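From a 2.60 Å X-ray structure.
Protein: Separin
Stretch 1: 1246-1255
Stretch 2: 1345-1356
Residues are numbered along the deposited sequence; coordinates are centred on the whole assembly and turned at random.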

# COMPACT_ATOMS: atom_id res chain seq x y z
N SER A 1246 -25.68 -19.08 -51.17
CA SER A 1246 -26.08 -20.20 -52.00
C SER A 1246 -24.94 -21.20 -52.21
O SER A 1246 -23.79 -20.82 -52.52
CB SER A 1246 -26.61 -19.73 -53.36
OG SER A 1246 -26.59 -20.78 -54.30
N PRO A 1247 -25.25 -22.49 -52.03
CA PRO A 1247 -24.29 -23.57 -52.21
C PRO A 1247 -24.04 -23.91 -53.67
O PRO A 1247 -23.21 -24.78 -53.92
CB PRO A 1247 -24.97 -24.74 -51.49
CG PRO A 1247 -26.41 -24.45 -51.63
CD PRO A 1247 -26.54 -22.97 -51.53
N GLU A 1248 -24.73 -23.24 -54.60
CA GLU A 1248 -24.64 -23.55 -56.03
C GLU A 1248 -23.34 -23.06 -56.69
O GLU A 1248 -22.90 -21.95 -56.42
CB GLU A 1248 -25.82 -22.94 -56.78
CG GLU A 1248 -27.18 -23.53 -56.45
CD GLU A 1248 -28.30 -22.94 -57.32
OE1 GLU A 1248 -28.02 -22.43 -58.42
OE2 GLU A 1248 -29.48 -22.99 -56.89
N VAL A 1249 -22.75 -23.88 -57.55
CA VAL A 1249 -21.66 -23.39 -58.40
C VAL A 1249 -22.11 -23.23 -59.86
O VAL A 1249 -22.64 -24.18 -60.46
CB VAL A 1249 -20.45 -24.33 -58.38
CG1 VAL A 1249 -19.23 -23.64 -58.97
CG2 VAL A 1249 -20.18 -24.80 -56.97
N VAL A 1250 -21.90 -22.06 -60.45
CA VAL A 1250 -22.33 -21.86 -61.83
C VAL A 1250 -21.48 -22.69 -62.79
O VAL A 1250 -20.27 -22.81 -62.61
CB VAL A 1250 -22.28 -20.36 -62.25
CG1 VAL A 1250 -23.03 -19.51 -61.24
CG2 VAL A 1250 -20.84 -19.87 -62.39
N ASP A 1251 -22.12 -23.28 -63.80
CA ASP A 1251 -21.38 -23.89 -64.91
C ASP A 1251 -20.64 -22.81 -65.68
O ASP A 1251 -21.25 -21.85 -66.16
CB ASP A 1251 -22.32 -24.66 -65.84
CG ASP A 1251 -21.62 -25.12 -67.12
OD1 ASP A 1251 -20.37 -25.21 -67.15
OD2 ASP A 1251 -22.33 -25.39 -68.11
N ASN A 1252 -19.33 -22.97 -65.81
CA ASN A 1252 -18.53 -21.92 -66.40
C ASN A 1252 -18.83 -21.61 -67.88
O ASN A 1252 -18.78 -20.44 -68.28
CB ASN A 1252 -17.05 -22.26 -66.25
CG ASN A 1252 -16.14 -21.18 -66.82
OD1 ASN A 1252 -15.67 -21.28 -67.97
ND2 ASN A 1252 -15.90 -20.12 -66.03
N SER A 1253 -19.15 -22.63 -68.68
CA SER A 1253 -19.44 -22.39 -70.10
C SER A 1253 -20.73 -21.59 -70.24
O SER A 1253 -20.81 -20.64 -71.03
CB SER A 1253 -19.54 -23.71 -70.88
OG SER A 1253 -20.29 -24.71 -70.19
N LEU A 1254 -21.73 -21.97 -69.46
CA LEU A 1254 -23.01 -21.29 -69.46
C LEU A 1254 -22.89 -19.86 -68.92
O LEU A 1254 -23.53 -18.95 -69.43
CB LEU A 1254 -24.02 -22.07 -68.64
CG LEU A 1254 -24.53 -23.37 -69.26
CD1 LEU A 1254 -25.41 -24.06 -68.26
CD2 LEU A 1254 -25.31 -23.08 -70.51
N PHE A 1255 -22.06 -19.69 -67.88
CA PHE A 1255 -21.89 -18.39 -67.24
C PHE A 1255 -21.43 -17.32 -68.22
O PHE A 1255 -21.88 -16.17 -68.17
CB PHE A 1255 -20.90 -18.46 -66.07
CG PHE A 1255 -20.56 -17.11 -65.52
CD1 PHE A 1255 -21.48 -16.42 -64.76
CD2 PHE A 1255 -19.36 -16.49 -65.85
CE1 PHE A 1255 -21.21 -15.15 -64.29
CE2 PHE A 1255 -19.08 -15.22 -65.38
CZ PHE A 1255 -20.01 -14.55 -64.60
N LYS A 1345 -33.56 -19.59 -68.89
CA LYS A 1345 -32.80 -20.39 -69.84
C LYS A 1345 -31.62 -21.08 -69.18
O LYS A 1345 -31.26 -22.19 -69.54
CB LYS A 1345 -32.31 -19.52 -71.01
CG LYS A 1345 -31.77 -20.29 -72.22
CD LYS A 1345 -31.20 -19.34 -73.26
CE LYS A 1345 -30.85 -20.09 -74.55
NZ LYS A 1345 -30.43 -19.19 -75.68
N TYR A 1346 -31.02 -20.41 -68.21
CA TYR A 1346 -29.83 -20.94 -67.56
C TYR A 1346 -30.19 -22.07 -66.60
O TYR A 1346 -29.58 -23.15 -66.63
CB TYR A 1346 -29.09 -19.83 -66.81
CG TYR A 1346 -27.99 -20.40 -65.94
CD1 TYR A 1346 -26.75 -20.71 -66.49
CD2 TYR A 1346 -28.21 -20.68 -64.60
CE1 TYR A 1346 -25.76 -21.24 -65.71
CE2 TYR A 1346 -27.24 -21.21 -63.83
CZ TYR A 1346 -26.02 -21.49 -64.38
OH TYR A 1346 -25.03 -22.03 -63.59
N ARG A 1347 -31.17 -21.80 -65.74
CA ARG A 1347 -31.67 -22.79 -64.80
C ARG A 1347 -32.15 -24.05 -65.53
O ARG A 1347 -31.91 -25.16 -65.07
CB ARG A 1347 -32.82 -22.20 -63.98
CG ARG A 1347 -32.51 -20.87 -63.30
CD ARG A 1347 -31.46 -21.01 -62.24
NE ARG A 1347 -31.99 -21.66 -61.05
CZ ARG A 1347 -31.28 -21.86 -59.94
NH1 ARG A 1347 -30.02 -21.45 -59.89
NH2 ARG A 1347 -31.82 -22.45 -58.90
N ALA A 1348 -32.81 -23.88 -66.67
CA ALA A 1348 -33.43 -25.00 -67.37
C ALA A 1348 -32.39 -25.92 -67.99
O ALA A 1348 -32.71 -27.03 -68.41
CB ALA A 1348 -34.39 -24.49 -68.46
N THR A 1349 -31.14 -25.46 -68.05
CA THR A 1349 -30.12 -26.18 -68.80
C THR A 1349 -28.87 -26.41 -68.00
O THR A 1349 -27.96 -27.11 -68.45
CB THR A 1349 -29.72 -25.41 -70.06
OG1 THR A 1349 -28.94 -26.26 -70.91
CG2 THR A 1349 -28.89 -24.20 -69.68
N MET A 1350 -28.82 -25.80 -66.81
CA MET A 1350 -27.63 -25.82 -65.97
C MET A 1350 -27.26 -27.22 -65.49
O MET A 1350 -28.10 -28.11 -65.37
CB MET A 1350 -27.82 -24.93 -64.75
CG MET A 1350 -29.00 -25.33 -63.92
SD MET A 1350 -29.03 -24.54 -62.30
CE MET A 1350 -27.89 -25.57 -61.36
N THR A 1351 -25.97 -27.38 -65.22
CA THR A 1351 -25.48 -28.52 -64.47
C THR A 1351 -25.63 -28.24 -62.97
O THR A 1351 -25.45 -27.10 -62.52
CB THR A 1351 -24.00 -28.79 -64.81
OG1 THR A 1351 -23.21 -27.62 -64.51
CG2 THR A 1351 -23.85 -29.12 -66.29
N THR A 1352 -25.94 -29.28 -62.18
CA THR A 1352 -26.03 -29.14 -60.71
C THR A 1352 -24.75 -29.53 -59.97
O THR A 1352 -24.62 -30.64 -59.46
CB THR A 1352 -27.18 -29.98 -60.11
OG1 THR A 1352 -28.39 -29.72 -60.83
CG2 THR A 1352 -27.38 -29.65 -58.61
N ASN A 1353 -23.80 -28.61 -59.91
CA ASN A 1353 -22.60 -28.80 -59.10
C ASN A 1353 -22.61 -27.79 -57.99
O ASN A 1353 -22.70 -26.58 -58.22
CB ASN A 1353 -21.33 -28.66 -59.95
CG ASN A 1353 -21.14 -29.83 -60.91
OD1 ASN A 1353 -21.67 -30.93 -60.69
ND2 ASN A 1353 -20.36 -29.59 -61.98
N SER A 1354 -22.54 -28.28 -56.76
CA SER A 1354 -22.57 -27.40 -55.62
C SER A 1354 -21.36 -27.63 -54.73
O SER A 1354 -20.62 -28.60 -54.91
CB SER A 1354 -23.87 -27.61 -54.85
OG SER A 1354 -24.00 -28.95 -54.44
N ILE A 1355 -21.14 -26.73 -53.77
CA ILE A 1355 -20.06 -26.91 -52.82
C ILE A 1355 -20.48 -27.99 -51.85
O ILE A 1355 -21.65 -28.37 -51.79
CB ILE A 1355 -19.68 -25.59 -52.08
CG1 ILE A 1355 -20.91 -24.89 -51.48
CG2 ILE A 1355 -18.94 -24.64 -53.02
CD1 ILE A 1355 -21.21 -25.27 -50.04
N PHE A 1356 -19.50 -28.49 -51.10
CA PHE A 1356 -19.64 -29.68 -50.29
C PHE A 1356 -20.16 -29.39 -48.87
O PHE A 1356 -20.88 -30.19 -48.28
CB PHE A 1356 -18.29 -30.38 -50.22
CG PHE A 1356 -18.28 -31.63 -49.37
CD1 PHE A 1356 -18.01 -31.55 -48.01
CD2 PHE A 1356 -18.50 -32.88 -49.96
CE1 PHE A 1356 -17.99 -32.69 -47.23
CE2 PHE A 1356 -18.47 -34.05 -49.19
CZ PHE A 1356 -18.23 -33.95 -47.82

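The two stretches run antiparallel: Glu-1248 lies opposite Ser-1354, with Leu-1254 near Tyr-1346 further along. At the start, the carbonyl O of Pro-1247 accepts a hydrogen bond from Ile-1355 N (2.8 Å); a proline nitrogen has no proton to give, but its carbonyl remains a full acceptor. Pro-1247 CB also lies 4.1 Å from Ile-1355 CG1, an apolar contact.

Glu-1248 starts away from stretch 2, yet its long side chain brings the carboxylate back to Arg-1347. Glu-1248 OE1 lies 2.7 Å from Arg-1347 NH1, and Glu-1248 OE2 lies 3.1 Å from Arg-1347 NH2, a salt bridge in which two oxygens face two nitrogens at the guanidinium edge, so charge and hydrogen-bond geometry reinforce each other.

Val-1249 N donates to Asn-1353 O (2.8 Å), while Val-1249 CG2 packs against Ile-1355 CG2 at 4.1 Å. Beyond it, Val-1250 CB sits 4.4 Å from Tyr-1346 CZ; both valines offer compact, branched apolar surface.

Tyr-1346 OH accepts from Asp-1251 N at 3.2 Å. Asp-1251 caps the following helix: its short carboxylate can reach a first-turn NH, and Asp-1251 OD1 accepts from Ser-1253 N at 3.2 Å. Within that first turn, Leu-1254 points toward stretch 2: Leu-1254 CB meets the Tyr-1346 ring edge at CE1 (3.5 Å), and Leu-1254 CD1 reaches Met-1350 CB (4.3 Å), as suits a branched apolar side chain.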